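Local coordinates for protein acetate CoA-transferase subunit beta (Escherichia coli DH5[alpha], PDB 5DBN) that transfers coenzyme A from acetyl-CoA to acetoacetate and other short-chain fatty acids, through a covalent enzyme-CoA intermediate, in short-chain fatty acid degradation, at residues A12-D17 and S132-I137; D2-I7 and I25-M30; L171-F176 and L183-D188; G179-T184 and T199-E204. All coordinates share one frame; numbering follows the deposited sequence.

Interaction 1 (A12-D17 and S132-I137); sequences AQELRD and SRKVII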
loop_
_atom_site.group_PDB
_atom_site.type_symbol
_atom_site.label_atom_id
_atom_site.label_comp_id
_atom_site.label_asym_id
_atom_site.label_seq_id
_atom_site.Cartn_x
_atom_site.Cartn_y
_atom_site.Cartn_z
ATOM N N ALA B 12 -20.445 -13.784 21.779
ATOM C CA ALA B 12 -21.224 -13.917 20.554
ATOM C C ALA B 12 -22.446 -13.004 20.571
ATOM O O ALA B 12 -22.837 -12.454 19.542
ATOM C CB ALA B 12 -21.650 -15.364 20.356
ATOM N N GLN B 13 -23.046 -12.849 21.747
ATOM C CA GLN B 13 -24.216 -11.989 21.908
ATOM C C GLN B 13 -23.859 -10.504 21.808
ATOM O O GLN B 13 -24.741 -9.659 21.653
ATOM C CB GLN B 13 -24.903 -12.276 23.246
ATOM C CG GLN B 13 -25.600 -13.631 23.296
ATOM C CD GLN B 13 -26.161 -13.963 24.667
ATOM O OE1 GLN B 13 -25.873 -13.285 25.653
ATOM N NE2 GLN B 13 -26.971 -15.014 24.734
ATOM N N GLU B 14 -22.569 -10.189 21.879
ATOM C CA GLU B 14 -22.118 -8.800 21.814
ATOM C C GLU B 14 -22.043 -8.307 20.376
ATOM O O GLU B 14 -22.215 -7.118 20.109
ATOM C CB GLU B 14 -20.745 -8.649 22.474
ATOM C CG GLU B 14 -20.281 -7.207 22.632
ATOM C CD GLU B 14 -21.113 -6.418 23.625
ATOM O OE1 GLU B 14 -21.859 -7.038 24.414
ATOM O OE2 GLU B 14 -21.019 -5.173 23.612
ATOM N N LEU B 15 -21.783 -9.228 19.455
ATOM C CA LEU B 15 -21.603 -8.878 18.055
ATOM C C LEU B 15 -22.918 -8.448 17.414
ATOM O O LEU B 15 -23.975 -9.001 17.718
ATOM C CB LEU B 15 -21.016 -10.062 17.285
ATOM C CG LEU B 15 -19.734 -10.663 17.865
ATOM C CD1 LEU B 15 -19.287 -11.860 17.042
ATOM C CD2 LEU B 15 -18.630 -9.620 17.938
ATOM N N ARG B 16 -22.838 -7.461 16.525
ATOM C CA ARG B 16 -24.006 -6.975 15.797
ATOM C C ARG B 16 -24.041 -7.504 14.367
ATOM O O ARG B 16 -23.008 -7.826 13.778
ATOM C CB ARG B 16 -24.056 -5.443 15.786
ATOM C CG ARG B 16 -24.423 -4.813 17.128
ATOM C CD ARG B 16 -24.492 -3.293 17.025
ATOM N NE ARG B 16 -24.930 -2.661 18.270
ATOM C CZ ARG B 16 -24.151 -2.392 19.314
ATOM N NH1 ARG B 16 -22.859 -2.692 19.294
ATOM N NH2 ARG B 16 -24.676 -1.812 20.386
ATOM N N ASP B 17 -25.254 -7.595 13.829
ATOM C CA ASP B 17 -25.486 -8.091 12.479
ATOM C C ASP B 17 -24.743 -7.250 11.448
ATOM O O ASP B 17 -24.913 -6.032 11.390
ATOM C CB ASP B 17 -26.991 -8.100 12.180
ATOM C CG ASP B 17 -27.325 -8.718 10.834
ATOM O OD1 ASP B 17 -26.712 -9.747 10.472
ATOM O OD2 ASP B 17 -28.211 -8.178 10.139
ATOM N N SER B 132 -8.722 -2.307 15.904
ATOM C CA SER B 132 -10.122 -2.720 15.932
ATOM C C SER B 132 -10.991 -1.686 16.639
ATOM O O SER B 132 -10.581 -1.099 17.638
ATOM C CB SER B 132 -10.268 -4.079 16.617
ATOM O OG SER B 132 -9.625 -5.095 15.872
ATOM N N ARG B 133 -12.199 -1.470 16.128
ATOM C CA ARG B 133 -13.110 -0.510 16.743
ATOM C C ARG B 133 -13.538 -0.963 18.132
ATOM O O ARG B 133 -13.709 -0.141 19.029
ATOM C CB ARG B 133 -14.349 -0.292 15.875
ATOM C CG ARG B 133 -14.114 0.526 14.627
ATOM C CD ARG B 133 -15.446 0.907 14.006
ATOM N NE ARG B 133 -15.293 1.671 12.773
ATOM C CZ ARG B 133 -16.308 2.179 12.079
ATOM N NH1 ARG B 133 -17.557 2.004 12.497
ATOM N NH2 ARG B 133 -16.076 2.863 10.966
ATOM N N LYS B 134 -13.717 -2.269 18.300
ATOM C CA LYS B 134 -14.019 -2.834 19.609
ATOM C C LYS B 134 -13.092 -3.994 19.927
ATOM O O LYS B 134 -13.027 -4.976 19.190
ATOM C CB LYS B 134 -15.475 -3.295 19.681
ATOM C CG LYS B 134 -15.866 -3.821 21.052
ATOM C CD LYS B 134 -17.313 -4.267 21.107
ATOM C CE LYS B 134 -18.221 -3.136 21.550
ATOM N NZ LYS B 134 -19.624 -3.597 21.736
ATOM N N VAL B 135 -12.390 -3.872 21.047
ATOM C CA VAL B 135 -11.454 -4.889 21.494
ATOM C C VAL B 135 -12.100 -5.693 22.613
ATOM O O VAL B 135 -12.259 -5.203 23.732
ATOM C CB VAL B 135 -10.130 -4.266 21.985
ATOM C CG1 VAL B 135 -9.160 -5.347 22.454
ATOM C CG2 VAL B 135 -9.503 -3.415 20.887
ATOM N N ILE B 136 -12.483 -6.925 22.293
ATOM C CA ILE B 136 -13.099 -7.816 23.263
ATOM C C ILE B 136 -12.086 -8.859 23.698
ATOM O O ILE B 136 -11.496 -9.549 22.866
ATOM C CB ILE B 136 -14.347 -8.513 22.695
ATOM C CG1 ILE B 136 -15.350 -7.466 22.199
ATOM C CG2 ILE B 136 -14.982 -9.411 23.759
ATOM C CD1 ILE B 136 -16.557 -8.043 21.499
ATOM N N ILE B 137 -11.876 -8.956 25.005
ATOM C CA ILE B 137 -10.985 -9.958 25.569
ATOM C C ILE B 137 -11.806 -11.082 26.189
ATOM O O ILE B 137 -12.612 -10.855 27.089
ATOM C CB ILE B 137 -10.038 -9.349 26.620
ATOM C CG1 ILE B 137 -9.236 -8.194 26.010
ATOM C CG2 ILE B 137 -9.097 -10.413 27.183
ATOM C CD1 ILE B 137 -8.389 -8.580 24.805
#

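Interaction 2 (D2-I7 and I25-M30); sequences DAKQRI and IGLPTM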
loop_
_atom_site.group_PDB
_atom_site.type_symbol
_atom_site.label_atom_id
_atom_site.label_comp_id
_atom_site.label_asym_id
_atom_site.label_seq_id
_atom_site.Cartn_x
_atom_site.Cartn_y
_atom_site.Cartn_z
ATOM N N ASP B 2 -16.842 -25.929 30.216
ATOM C CA ASP B 2 -18.038 -25.204 29.807
ATOM C C ASP B 2 -17.836 -23.700 30.020
ATOM O O ASP B 2 -18.547 -22.880 29.437
ATOM C CB ASP B 2 -19.257 -25.708 30.583
ATOM C CG ASP B 2 -20.561 -25.106 30.088
ATOM O OD1 ASP B 2 -20.650 -24.764 28.890
ATOM O OD2 ASP B 2 -21.502 -24.982 30.898
ATOM N N ALA B 3 -16.869 -23.347 30.864
ATOM C CA ALA B 3 -16.543 -21.948 31.130
ATOM C C ALA B 3 -16.231 -21.215 29.835
ATOM O O ALA B 3 -16.787 -20.153 29.565
ATOM C CB ALA B 3 -15.373 -21.844 32.091
ATOM N N LYS B 4 -15.320 -21.783 29.051
ATOM C CA LYS B 4 -14.950 -21.220 27.758
ATOM C C LYS B 4 -16.180 -21.044 26.873
ATOM O O LYS B 4 -16.283 -20.075 26.122
ATOM C CB LYS B 4 -13.936 -22.121 27.056
ATOM C CG LYS B 4 -12.630 -22.295 27.805
ATOM C CD LYS B 4 -11.654 -23.147 27.007
ATOM C CE LYS B 4 -10.420 -23.497 27.820
ATOM N NZ LYS B 4 -9.462 -24.336 27.045
ATOM N N GLN B 5 -17.112 -21.987 26.972
ATOM C CA GLN B 5 -18.320 -21.952 26.159
ATOM C C GLN B 5 -19.275 -20.852 26.614
ATOM O O GLN B 5 -19.892 -20.191 25.781
ATOM C CB GLN B 5 -19.022 -23.312 26.188
ATOM C CG GLN B 5 -18.249 -24.404 25.461
ATOM C CD GLN B 5 -18.932 -25.757 25.525
ATOM O OE1 GLN B 5 -19.778 -26.003 26.386
ATOM N NE2 GLN B 5 -18.565 -26.644 24.607
ATOM N N ARG B 6 -19.398 -20.643 27.922
ATOM C CA ARG B 6 -20.227 -19.545 28.408
ATOM C C ARG B 6 -19.614 -18.206 28.002
ATOM O O ARG B 6 -20.327 -17.292 27.589
ATOM C CB ARG B 6 -20.432 -19.605 29.930
ATOM C CG ARG B 6 -21.233 -20.814 30.414
ATOM C CD ARG B 6 -21.319 -20.889 31.945
ATOM N NE ARG B 6 -20.041 -21.071 32.634
ATOM C CZ ARG B 6 -19.526 -22.252 32.974
ATOM N NH1 ARG B 6 -20.174 -23.378 32.699
ATOM N NH2 ARG B 6 -18.363 -22.308 33.609
ATOM N N ILE B 7 -18.296 -18.090 28.129
ATOM C CA ILE B 7 -17.589 -16.892 27.691
ATOM C C ILE B 7 -17.846 -16.638 26.205
ATOM O O ILE B 7 -18.266 -15.548 25.816
ATOM C CB ILE B 7 -16.073 -17.006 27.948
ATOM C CG1 ILE B 7 -15.801 -17.091 29.450
ATOM C CG2 ILE B 7 -15.326 -15.813 27.346
ATOM C CD1 ILE B 7 -14.395 -17.512 29.801
ATOM N N ILE B 25 -6.690 -16.995 17.650
ATOM C CA ILE B 25 -6.581 -18.434 17.862
ATOM C C ILE B 25 -6.837 -18.786 19.321
ATOM O O ILE B 25 -6.477 -18.030 20.224
ATOM C CB ILE B 25 -5.194 -18.965 17.455
ATOM N N GLY B 26 -7.468 -19.934 19.539
ATOM C CA GLY B 26 -7.770 -20.407 20.877
ATOM C C GLY B 26 -9.248 -20.306 21.200
ATOM O O GLY B 26 -10.093 -20.769 20.434
ATOM N N LEU B 27 -9.555 -19.683 22.333
ATOM C CA LEU B 27 -10.929 -19.574 22.818
ATOM C C LEU B 27 -11.825 -18.777 21.862
ATOM O O LEU B 27 -12.939 -19.208 21.569
ATOM C CB LEU B 27 -10.943 -18.937 24.214
ATOM C CG LEU B 27 -12.224 -19.053 25.049
ATOM C CD1 LEU B 27 -11.883 -18.916 26.523
ATOM C CD2 LEU B 27 -13.267 -18.014 24.660
ATOM N N PRO B 28 -11.359 -17.604 21.390
ATOM C CA PRO B 28 -12.223 -16.740 20.572
ATOM C C PRO B 28 -12.841 -17.428 19.352
ATOM O O PRO B 28 -13.934 -17.042 18.939
ATOM C CB PRO B 28 -11.276 -15.621 20.132
ATOM C CG PRO B 28 -10.240 -15.569 21.188
ATOM C CD PRO B 28 -10.031 -16.995 21.596
ATOM N N THR B 29 -12.150 -18.408 18.775
ATOM C CA THR B 29 -12.667 -19.108 17.598
ATOM C C THR B 29 -14.010 -19.769 17.900
ATOM O O THR B 29 -14.826 -19.974 17.001
ATOM C CB THR B 29 -11.686 -20.184 17.090
ATOM O OG1 THR B 29 -11.479 -21.171 18.109
ATOM C CG2 THR B 29 -10.354 -19.558 16.708
ATOM N N MET B 30 -14.230 -20.101 19.170
ATOM C CA MET B 30 -15.472 -20.736 19.601
ATOM C C MET B 30 -16.666 -19.792 19.471
ATOM O O MET B 30 -17.811 -20.241 19.412
ATOM C CB MET B 30 -15.356 -21.210 21.051
ATOM C CG MET B 30 -14.442 -22.403 21.241
ATOM S SD MET B 30 -14.053 -22.735 22.974
ATOM C CE MET B 30 -15.665 -23.187 23.610
#

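Interaction 3 (L171-F176 and L183-D188); sequences LAVFRF and LTEIAD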
loop_
_atom_site.group_PDB
_atom_site.type_symbol
_atom_site.label_atom_id
_atom_site.label_comp_id
_atom_site.label_asym_id
_atom_site.label_seq_id
_atom_site.Cartn_x
_atom_site.Cartn_y
_atom_site.Cartn_z
ATOM N N LEU B 171 -17.052 -15.462 34.986
ATOM C CA LEU B 171 -17.590 -14.950 36.240
ATOM C C LEU B 171 -18.283 -13.596 36.067
ATOM O O LEU B 171 -19.239 -13.289 36.781
ATOM C CB LEU B 171 -16.468 -14.811 37.273
ATOM C CG LEU B 171 -15.947 -16.082 37.959
ATOM C CD1 LEU B 171 -14.859 -15.731 38.963
ATOM C CD2 LEU B 171 -17.042 -16.909 38.614
ATOM N N ALA B 172 -17.814 -12.791 35.115
ATOM C CA ALA B 172 -18.313 -11.422 34.983
ATOM C C ALA B 172 -17.978 -10.763 33.644
ATOM O O ALA B 172 -17.141 -11.252 32.886
ATOM C CB ALA B 172 -17.768 -10.571 36.116
ATOM N N VAL B 173 -18.643 -9.640 33.375
ATOM C CA VAL B 173 -18.334 -8.799 32.223
ATOM C C VAL B 173 -17.930 -7.401 32.682
ATOM O O VAL B 173 -18.679 -6.733 33.395
ATOM C CB VAL B 173 -19.536 -8.686 31.256
ATOM C CG1 VAL B 173 -19.188 -7.814 30.059
ATOM C CG2 VAL B 173 -19.983 -10.065 30.791
ATOM N N PHE B 174 -16.734 -6.980 32.279
ATOM C CA PHE B 174 -16.232 -5.637 32.564
ATOM C C PHE B 174 -16.208 -4.789 31.297
ATOM O O PHE B 174 -15.970 -5.306 30.205
ATOM C CB PHE B 174 -14.822 -5.689 33.156
ATOM C CG PHE B 174 -14.727 -6.409 34.472
ATOM C CD1 PHE B 174 -15.006 -5.752 35.661
ATOM C CD2 PHE B 174 -14.332 -7.735 34.525
ATOM C CE1 PHE B 174 -14.904 -6.407 36.871
ATOM C CE2 PHE B 174 -14.230 -8.395 35.732
ATOM C CZ PHE B 174 -14.518 -7.732 36.906
ATOM N N ARG B 175 -16.451 -3.489 31.444
ATOM C CA ARG B 175 -16.308 -2.551 30.332
ATOM C C ARG B 175 -15.422 -1.371 30.731
ATOM O O ARG B 175 -15.504 -0.873 31.855
ATOM C CB ARG B 175 -17.672 -2.041 29.863
ATOM C CG ARG B 175 -18.562 -3.104 29.249
ATOM C CD ARG B 175 -19.810 -2.486 28.644
ATOM N NE ARG B 175 -20.769 -3.495 28.197
ATOM C CZ ARG B 175 -20.720 -4.121 27.023
ATOM N NH1 ARG B 175 -19.747 -3.863 26.160
ATOM N NH2 ARG B 175 -21.647 -5.019 26.716
ATOM N N PHE B 176 -14.574 -0.934 29.803
ATOM C CA PHE B 176 -13.732 0.242 30.013
ATOM C C PHE B 176 -14.325 1.449 29.295
ATOM O O PHE B 176 -14.338 1.507 28.064
ATOM C CB PHE B 176 -12.303 -0.009 29.526
ATOM C CG PHE B 176 -11.573 -1.072 30.299
ATOM C CD1 PHE B 176 -10.850 -0.745 31.433
ATOM C CD2 PHE B 176 -11.601 -2.392 29.887
ATOM C CE1 PHE B 176 -10.175 -1.715 32.148
ATOM C CE2 PHE B 176 -10.927 -3.369 30.598
ATOM C CZ PHE B 176 -10.212 -3.029 31.729
ATOM N N LEU B 183 -17.699 -2.846 36.270
ATOM C CA LEU B 183 -18.301 -4.170 36.336
ATOM C C LEU B 183 -19.760 -4.044 35.913
ATOM O O LEU B 183 -20.581 -3.494 36.647
ATOM C CB LEU B 183 -18.191 -4.757 37.744
ATOM C CG LEU B 183 -18.948 -6.064 37.996
ATOM C CD1 LEU B 183 -18.430 -7.176 37.097
ATOM C CD2 LEU B 183 -18.847 -6.469 39.458
ATOM N N THR B 184 -20.076 -4.544 34.722
ATOM C CA THR B 184 -21.396 -4.345 34.135
ATOM C C THR B 184 -22.300 -5.577 34.240
ATOM O O THR B 184 -23.523 -5.444 34.266
ATOM C CB THR B 184 -21.273 -3.934 32.654
ATOM O OG1 THR B 184 -20.477 -4.896 31.950
ATOM C CG2 THR B 184 -20.619 -2.561 32.538
ATOM N N GLU B 185 -21.705 -6.767 34.283
ATOM C CA GLU B 185 -22.475 -7.996 34.485
ATOM C C GLU B 185 -21.766 -8.991 35.398
ATOM O O GLU B 185 -20.536 -9.062 35.430
ATOM C CB GLU B 185 -22.777 -8.674 33.145
ATOM C CG GLU B 185 -23.354 -7.749 32.091
ATOM C CD GLU B 185 -23.531 -8.434 30.750
ATOM O OE1 GLU B 185 -23.810 -9.652 30.732
ATOM O OE2 GLU B 185 -23.401 -7.752 29.711
ATOM N N ILE B 186 -22.567 -9.755 36.135
ATOM C CA ILE B 186 -22.081 -10.866 36.945
ATOM C C ILE B 186 -22.763 -12.147 36.479
ATOM O O ILE B 186 -23.962 -12.152 36.203
ATOM C CB ILE B 186 -22.352 -10.636 38.446
ATOM C CG1 ILE B 186 -21.679 -9.336 38.901
ATOM C CG2 ILE B 186 -21.861 -11.830 39.267
ATOM C CD1 ILE B 186 -21.836 -9.018 40.380
ATOM N N ALA B 187 -21.997 -13.231 36.393
ATOM C CA ALA B 187 -22.525 -14.502 35.911
ATOM C C ALA B 187 -23.441 -15.142 36.947
ATOM O O ALA B 187 -23.259 -14.951 38.149
ATOM C CB ALA B 187 -21.386 -15.445 35.558
ATOM N N ASP B 188 -24.428 -15.900 36.476
ATOM C CA ASP B 188 -25.359 -16.586 37.366
ATOM C C ASP B 188 -24.635 -17.616 38.228
ATOM O O ASP B 188 -23.763 -18.340 37.749
ATOM C CB ASP B 188 -26.472 -17.260 36.562
ATOM C CG ASP B 188 -27.506 -16.271 36.057
ATOM O OD1 ASP B 188 -28.012 -15.470 36.873
ATOM O OD2 ASP B 188 -27.813 -16.292 34.846
HETATM O O HOH W 1 -22.377 -5.280 29.786
#

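Interaction 4 (G179-T184 and T199-E204); sequences GKMWLT and TEARFE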
loop_
_atom_site.group_PDB
_atom_site.type_symbol
_atom_site.label_atom_id
_atom_site.label_comp_id
_atom_site.label_asym_id
_atom_site.label_seq_id
_atom_site.Cartn_x
_atom_site.Cartn_y
_atom_site.Cartn_z
ATOM N N GLY B 179 -11.732 5.733 30.388
ATOM C CA GLY B 179 -10.597 5.500 31.265
ATOM C C GLY B 179 -10.901 4.615 32.459
ATOM O O GLY B 179 -10.019 3.918 32.964
ATOM N N LYS B 180 -12.153 4.636 32.904
ATOM C CA LYS B 180 -12.574 3.903 34.098
ATOM C C LYS B 180 -13.116 2.516 33.780
ATOM O O LYS B 180 -13.740 2.295 32.743
ATOM C CB LYS B 180 -13.622 4.726 34.846
ATOM C CG LYS B 180 -13.049 5.991 35.456
ATOM C CD LYS B 180 -14.054 6.715 36.329
ATOM C CE LYS B 180 -15.181 7.294 35.479
ATOM N NZ LYS B 180 -14.645 8.333 34.540
ATOM N N MET B 181 -12.869 1.591 34.701
ATOM C CA MET B 181 -13.280 0.203 34.562
ATOM C C MET B 181 -14.590 -0.042 35.299
ATOM O O MET B 181 -14.719 0.292 36.478
ATOM C CB MET B 181 -12.182 -0.722 35.092
ATOM C CG MET B 181 -12.433 -2.200 34.876
ATOM S SD MET B 181 -11.111 -3.192 35.591
ATOM C CE MET B 181 -11.538 -4.814 34.965
ATOM N N TRP B 182 -15.557 -0.623 34.598
ATOM C CA TRP B 182 -16.885 -0.861 35.152
ATOM C C TRP B 182 -17.262 -2.336 35.125
ATOM O O TRP B 182 -17.156 -2.992 34.091
ATOM C CB TRP B 182 -17.933 -0.049 34.382
ATOM C CG TRP B 182 -17.892 1.409 34.690
ATOM C CD1 TRP B 182 -17.165 2.364 34.046
ATOM C CD2 TRP B 182 -18.616 2.084 35.724
ATOM N NE1 TRP B 182 -17.386 3.593 34.618
ATOM C CE2 TRP B 182 -18.275 3.448 35.650
ATOM C CE3 TRP B 182 -19.518 1.665 36.707
ATOM C CZ2 TRP B 182 -18.804 4.396 36.521
ATOM C CZ3 TRP B 182 -20.042 2.608 37.570
ATOM C CH2 TRP B 182 -19.686 3.958 37.472
ATOM N N LEU B 183 -17.699 -2.846 36.270
ATOM C CA LEU B 183 -18.301 -4.170 36.336
ATOM C C LEU B 183 -19.760 -4.044 35.913
ATOM O O LEU B 183 -20.581 -3.494 36.647
ATOM C CB LEU B 183 -18.191 -4.757 37.744
ATOM C CG LEU B 183 -18.948 -6.064 37.996
ATOM C CD1 LEU B 183 -18.430 -7.176 37.097
ATOM C CD2 LEU B 183 -18.847 -6.469 39.458
ATOM N N THR B 184 -20.076 -4.544 34.722
ATOM C CA THR B 184 -21.396 -4.345 34.135
ATOM C C THR B 184 -22.300 -5.577 34.240
ATOM O O THR B 184 -23.523 -5.444 34.266
ATOM C CB THR B 184 -21.273 -3.934 32.654
ATOM O OG1 THR B 184 -20.477 -4.896 31.950
ATOM C CG2 THR B 184 -20.619 -2.561 32.538
ATOM N N THR B 199 -10.440 -10.616 41.892
ATOM C CA THR B 199 -9.978 -9.514 41.045
ATOM C C THR B 199 -9.139 -8.495 41.818
ATOM O O THR B 199 -9.585 -7.963 42.837
ATOM C CB THR B 199 -11.170 -8.781 40.388
ATOM O OG1 THR B 199 -11.991 -9.725 39.689
ATOM C CG2 THR B 199 -10.688 -7.709 39.415
ATOM N N GLU B 200 -7.930 -8.224 41.332
ATOM C CA GLU B 200 -7.051 -7.240 41.965
ATOM C C GLU B 200 -7.281 -5.845 41.395
ATOM O O GLU B 200 -6.940 -4.845 42.028
ATOM C CB GLU B 200 -5.578 -7.611 41.784
ATOM C CG GLU B 200 -5.099 -8.762 42.645
ATOM C CD GLU B 200 -3.601 -8.985 42.533
ATOM O OE1 GLU B 200 -2.896 -8.089 42.020
ATOM O OE2 GLU B 200 -3.131 -10.061 42.958
ATOM N N ALA B 201 -7.849 -5.781 40.195
ATOM C CA ALA B 201 -8.136 -4.505 39.554
ATOM C C ALA B 201 -9.182 -3.717 40.336
ATOM O O ALA B 201 -10.123 -4.291 40.885
ATOM C CB ALA B 201 -8.606 -4.728 38.129
ATOM N N ARG B 202 -9.003 -2.400 40.391
ATOM C CA ARG B 202 -9.999 -1.513 40.982
ATOM C C ARG B 202 -11.088 -1.213 39.959
ATOM O O ARG B 202 -10.791 -0.814 38.831
ATOM C CB ARG B 202 -9.368 -0.203 41.457
ATOM C CG ARG B 202 -8.174 -0.350 42.380
ATOM C CD ARG B 202 -7.627 1.026 42.738
ATOM N NE ARG B 202 -6.382 0.968 43.500
ATOM C CZ ARG B 202 -5.172 0.847 42.961
ATOM N NH1 ARG B 202 -5.027 0.758 41.644
ATOM N NH2 ARG B 202 -4.103 0.812 43.742
ATOM N N PHE B 203 -12.344 -1.417 40.342
ATOM C CA PHE B 203 -13.459 -1.167 39.436
ATOM C C PHE B 203 -14.702 -0.713 40.192
ATOM O O PHE B 203 -14.911 -1.086 41.348
ATOM C CB PHE B 203 -13.778 -2.419 38.616
ATOM C CG PHE B 203 -14.209 -3.596 39.444
ATOM C CD1 PHE B 203 -15.535 -3.755 39.810
ATOM C CD2 PHE B 203 -13.288 -4.549 39.850
ATOM C CE1 PHE B 203 -15.934 -4.836 40.569
ATOM C CE2 PHE B 203 -13.681 -5.634 40.608
ATOM C CZ PHE B 203 -15.006 -5.778 40.968
ATOM N N GLU B 204 -15.519 0.098 39.528
ATOM C CA GLU B 204 -16.798 0.524 40.076
ATOM C C GLU B 204 -17.898 -0.381 39.544
ATOM O O GLU B 204 -17.826 -0.862 38.412
ATOM C CB GLU B 204 -17.087 1.986 39.728
ATOM C CG GLU B 204 -16.108 2.971 40.353
ATOM C CD GLU B 204 -16.494 4.418 40.111
ATOM O OE1 GLU B 204 -17.407 4.915 40.806
ATOM O OE2 GLU B 204 -15.890 5.055 39.221
#

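Interaction 1 (A12-D17 and S132-I137)
Glu-14 and Ile-136 provide the closest pair of CA atoms between the two segments, 9.2 Å apart, and so side chains alone bridge 12-17 and 132-137. The side chains of Glu-14 and Lys-134 reach across the gap. The lysine chain runs straight as far as CD and then bends (chi3 -91°), and it meets the glutamate at about a right angle. NZ of Lys-134 lies 2.8 Å from OE2 of Glu-14, a salt bridge that uses the anti lone pair of the oxygen, the one turned away from OE1. The other oxygen is engaged as well: OE1 pairs with Arg-10 and Arg-175, and the carboxylate is thus shared among three cations. Arg-16 adds to this positive surround, its NH1 being 4.2 Å from NZ of Lys-134, with the amine at the guanidinium edge; the shared carboxylate probably eases that repulsion. Beside the salt bridge, CD1 of Ile-136 rests 4.0 Å from CG of Glu-14 and touches CD2 of Leu-15 more loosely. The contact sets the loop after helix 3-12 against strand 135-138, whose backbone pairs with strand 95-98 at Cys-96 and with strand 166-168 at Met-166, while Leu-15 packs on Ala-95.

Interaction 2 (D2-I7 and I25-M30)
Leu-27 projects from 25-30 toward the first turns of helix 3-12 and fits between Lys-4 and Ile-7, one turn apart on the same side of that helix. With CG anti to the backbone N (chi1 -165°), its CB leads to a CG 4.0 Å from CB of Lys-4. There the chain forks. CD1 lies against the aliphatic root of the lysine, 3.7 Å from CG of Lys-4, whereas CD2 lies by O of Lys-4 and meets CG2 of Ile-7 at 4.0 Å, the two side chains crossing at about a right angle. This is the packing of the N-terminal helix on the loop that follows strand 20-23, within the Rossmann-like alpha/beta fold of the CoA-transferase family. The loop holds a short helical turn of its own: N of Met-30 hydrogen-bonds to O of Leu-27, and OG1 of Thr-29 donates to O of Gly-26 at 2.7 Å. From that turn Met-30 reaches the helix beside Leu-27. Its SD is 4.1 Å from CB of Lys-4, and a bend at the thioether (chi3 65°) places CE over the backbone between Lys-4 and Gln-5, next to CG of Gln-5. Further in, Ile-7 and Leu-27 both touch Ala-138 at the end of strand 135-138.

Interaction 3 (L171-F176 and L183-D188)
A classic beta bulge interrupts the antiparallel hairpin of strands 172-177 and 180-186, where Thr-184 and Glu-185 together face Val-173. Before it, Ala-172 and Ile-186 form a non-hydrogen-bonded pair; beyond it the register has moved by one residue and Phe-174 pairs with Leu-183. O of Val-173 accepts three hydrogen bonds, N of Thr-184 coming almost straight on at 2.9 Å. N of Glu-185 lies in the carbonyl plane, on a lone pair, 3.2 Å from O of Val-173, and N of Val-173 returns a hydrogen bond to O of Glu-185. From well above the carbonyl plane, OG1 of Thr-184 donates to O of Val-173 at 2.9 Å, standing between its own N and carbonyl carbon (chi1 54°). On one face of the sheet, CD1 of Leu-183 sits over the Phe-174 ring in a CH-pi contact, 4.1 Å from the centroid, and touches CB of Ala-172 at 3.6 Å. On the other, Val-173 and Glu-185 lie side by side. There a water accepts from NE of Arg-175 at 2.9 Å and donates to OG1 of Thr-184 and OE2 of Glu-185. Arg-175 and Glu-185 form no direct salt bridge; their charged ends pair instead with Glu-14 and Arg-10. The hydroxyl of Thr-184 relays between the bulge carbonyl and the water, coupling the backbone irregularity to a charged cluster whose arginines would probably favour the charged form of Glu-185.

Interaction 4 (G179-T184 and T199-E204)
The edge of the large mixed sheet is completed here, where Trp-182 in strand 180-186 forms a parallel bridge with Glu-204 of the short strand 204-205. Two backbone hydrogen bonds make the bridge: N of Glu-204 to O of Met-181 at 3.2 Å, and N of Leu-183 to O of Glu-204 at 2.9 Å. On the tryptophan side, CB of Glu-204 stands over one face of the indole, toward its rim, in a CH-pi contact 3.9 Å from the six-membered ring centroid. The carboxylate stays on that side of the ring, by CH2 and CZ2 of Trp-182, its plane 27° from that of the indole, and OE2 of Glu-204 comes 3.8 Å from CD of Lys-180. The loop from helix 192-197 to 204-205, an outermost strand within the chain, covers the reverse of 180-186. With CG between its backbone N and carbonyl carbon (chi1 62°), Phe-203 lies alongside Leu-183 there, CD1 of Phe-203 3.5 Å from CB of Leu-183 and CE1 of Phe-203 beside CD2 of Leu-183. Met-181 extends under the same loop: CG meets CB of Phe-203 at 4.0 Å, and SD reaches CB of Ala-201 at 3.9 Å. Phe-203 also meets the Phe-174 ring edge-to-face.

In the fold
From the N terminus, helix 3-12 first takes part in interaction 2, which closes a short loop through strand 20-23 back to 25-30. Segment 12-17 lies inside that loop yet finds its partner far along the chain at 132-137, so interactions 1 and 2 cross, though they do not touch. Both are closed before 171-176 begins. Interaction 3 then forms the hairpin, and interaction 4 starts on its second strand, sharing Leu-183 and Thr-184, and adds the last strand of the sheet. Interactions 1 and 3 meet through the Glu-14 to Arg-175 salt bridge, which ties the loop after the N-terminal helix to strand 172-177, in the antiparallel part of the large mixed sheet.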